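Local atomic coordinates of PatF (Prochloron didemni, PDB entry 4BG2), a protein that probably acts in patellamide (cyanobactin) biosynthesis and resembles peptide prenyltransferases, although its own catalytic activity is not established. Residues 264-269 with 296-301. Residues are numbered along the deposited sequence; the frame is centred on the assembly and turned at random.
Sequences DKIYNF and FCFYYD
Within segments 264-269 and 296-301, the CA atoms of Ile266 and Phe298 are the closest pair, 7.5 Å apart. The axes of the two segments run nearly parallel, 6° between their N-to-C directions, and approach to 9.9 Å. This is a helix laid along the outside of a closed antiparallel β-barrel, consistent with the ABBA-type barrel of prenyltransferases, in which helices surround a cylindrical sheet. Strand 295-303 hydrogen-bonds to strands 48-57 and 276-284, and turns Phe296, Phe298 and Tyr300 toward the helix, while Cys297 and Tyr299 point away from it.

The middle of the contact is a CH-pi interaction. Ile266 has CG2 anti to its backbone N, which sets this methyl over one face of the Phe298 ring, displaced toward the CG end; Ile266 CG2 lies 3.4 Å from Phe298 CG. At the far end of the same ring, Tyr267 touches with its backbone and the root of its side chain, CB standing 4.3 Å from Phe298 CE2. Leu253 of helix 253-256 and Ile281 of strand 276-284 also pack on Phe298.

One helical turn after Ile266, Phe269 meets Tyr300 in an offset edge-to-face pair, with the ring planes at 64°. Tyr300 places CG between its backbone N and carbonyl carbon (chi1 65°), which stands the ring across the strand, where the edge of Phe269 reaches it. Phe269 CE2 leads, 3.6 Å from Tyr300 CZ, which lies in the plane of the phenylalanine ring. Phe26 makes another edge-to-face contact with Phe269. The tyrosine hydroxyl is hydrogen-bonded to His22 ND1 of helix 3-25, which anchors its polar end, while Tyr300 OH sits 3.4 Å from Phe269 CE2, at the edge of that ring.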
# COMPACT_ATOMS: atom_id res chain seq x y z
N ASP A 264 -19.94 3.43 -0.27
CA ASP A 264 -20.65 4.12 -1.34
C ASP A 264 -20.18 5.57 -1.46
O ASP A 264 -20.03 6.08 -2.57
CB ASP A 264 -22.16 4.08 -1.10
CG ASP A 264 -22.73 2.68 -1.23
OD1 ASP A 264 -22.07 1.81 -1.84
OD2 ASP A 264 -23.86 2.44 -0.72
N LYS A 265 -19.96 6.22 -0.33
CA LYS A 265 -19.43 7.59 -0.36
C LYS A 265 -18.04 7.65 -1.00
O LYS A 265 -17.77 8.52 -1.84
CB LYS A 265 -19.37 8.17 1.04
CG LYS A 265 -18.53 9.44 1.13
CD LYS A 265 -18.67 10.09 2.49
CE LYS A 265 -17.77 11.31 2.61
NZ LYS A 265 -18.29 12.18 3.70
N ILE A 266 -17.17 6.72 -0.61
CA ILE A 266 -15.83 6.67 -1.21
C ILE A 266 -15.95 6.39 -2.70
O ILE A 266 -15.24 6.99 -3.52
CB ILE A 266 -14.92 5.60 -0.56
CG1 ILE A 266 -14.69 5.91 0.91
CG2 ILE A 266 -13.58 5.53 -1.28
CD1 ILE A 266 -14.36 4.68 1.74
N TYR A 267 -16.85 5.47 -3.06
CA TYR A 267 -17.03 5.10 -4.45
C TYR A 267 -17.47 6.27 -5.30
O TYR A 267 -16.93 6.51 -6.37
CB TYR A 267 -18.05 3.96 -4.57
CG TYR A 267 -18.35 3.65 -6.00
CD1 TYR A 267 -17.40 3.03 -6.81
CD2 TYR A 267 -19.57 3.99 -6.56
CE1 TYR A 267 -17.68 2.75 -8.13
CE2 TYR A 267 -19.85 3.72 -7.89
CZ TYR A 267 -18.90 3.09 -8.66
OH TYR A 267 -19.16 2.81 -9.97
N ASN A 268 -18.47 6.99 -4.81
CA ASN A 268 -19.01 8.19 -5.48
C ASN A 268 -17.96 9.26 -5.64
O ASN A 268 -17.83 9.88 -6.70
CB ASN A 268 -20.16 8.76 -4.67
CG ASN A 268 -21.40 7.90 -4.74
OD1 ASN A 268 -21.57 7.09 -5.65
ND2 ASN A 268 -22.27 8.06 -3.77
N PHE A 269 -17.20 9.48 -4.57
CA PHE A 269 -16.12 10.45 -4.63
C PHE A 269 -15.15 10.08 -5.75
O PHE A 269 -14.77 10.93 -6.55
CB PHE A 269 -15.40 10.55 -3.30
CG PHE A 269 -14.11 11.29 -3.39
CD1 PHE A 269 -14.09 12.68 -3.41
CD2 PHE A 269 -12.91 10.60 -3.50
CE1 PHE A 269 -12.90 13.37 -3.51
CE2 PHE A 269 -11.71 11.29 -3.60
CZ PHE A 269 -11.71 12.67 -3.60
N PHE A 296 -13.05 -2.87 5.57
CA PHE A 296 -12.27 -2.93 4.34
C PHE A 296 -11.48 -1.65 4.17
O PHE A 296 -11.72 -0.67 4.85
CB PHE A 296 -13.17 -3.13 3.09
CG PHE A 296 -14.14 -2.01 2.86
CD1 PHE A 296 -15.34 -1.97 3.57
CD2 PHE A 296 -13.86 -1.00 1.96
CE1 PHE A 296 -16.24 -0.94 3.38
CE2 PHE A 296 -14.74 0.05 1.79
CZ PHE A 296 -15.94 0.07 2.48
N CYS A 297 -10.55 -1.68 3.23
CA CYS A 297 -9.82 -0.50 2.80
C CYS A 297 -10.05 -0.25 1.34
O CYS A 297 -10.05 -1.17 0.55
CB CYS A 297 -8.33 -0.72 3.01
SG CYS A 297 -7.85 -0.51 4.70
N PHE A 298 -10.25 1.01 0.98
CA PHE A 298 -10.51 1.42 -0.39
C PHE A 298 -9.36 2.36 -0.85
O PHE A 298 -9.17 3.43 -0.30
CB PHE A 298 -11.84 2.14 -0.39
CG PHE A 298 -12.48 2.31 -1.75
CD1 PHE A 298 -11.76 2.82 -2.82
CD2 PHE A 298 -13.82 2.02 -1.93
CE1 PHE A 298 -12.36 3.00 -4.07
CE2 PHE A 298 -14.44 2.21 -3.16
CZ PHE A 298 -13.70 2.69 -4.24
N TYR A 299 -8.64 1.95 -1.88
CA TYR A 299 -7.46 2.64 -2.38
C TYR A 299 -7.80 3.22 -3.74
O TYR A 299 -8.53 2.60 -4.50
CB TYR A 299 -6.32 1.63 -2.55
CG TYR A 299 -5.72 1.14 -1.27
CD1 TYR A 299 -6.26 0.06 -0.58
CD2 TYR A 299 -4.61 1.79 -0.71
CE1 TYR A 299 -5.68 -0.38 0.63
CE2 TYR A 299 -4.04 1.35 0.48
CZ TYR A 299 -4.57 0.29 1.14
OH TYR A 299 -3.98 -0.09 2.33
N TYR A 300 -7.29 4.40 -4.05
CA TYR A 300 -7.31 4.92 -5.40
C TYR A 300 -5.98 5.61 -5.68
O TYR A 300 -5.37 6.19 -4.77
CB TYR A 300 -8.52 5.85 -5.62
CG TYR A 300 -8.52 7.12 -4.82
CD1 TYR A 300 -9.04 7.15 -3.54
CD2 TYR A 300 -8.03 8.29 -5.36
CE1 TYR A 300 -9.06 8.33 -2.81
CE2 TYR A 300 -8.05 9.47 -4.64
CZ TYR A 300 -8.55 9.48 -3.37
OH TYR A 300 -8.54 10.65 -2.65
N ASP A 301 -5.55 5.54 -6.94
CA ASP A 301 -4.22 5.94 -7.37
C ASP A 301 -4.33 7.05 -8.39
O ASP A 301 -5.10 6.94 -9.36
CB ASP A 301 -3.51 4.72 -7.98
CG ASP A 301 -2.02 4.95 -8.28
OD1 ASP A 301 -1.39 5.88 -7.72
OD2 ASP A 301 -1.46 4.16 -9.08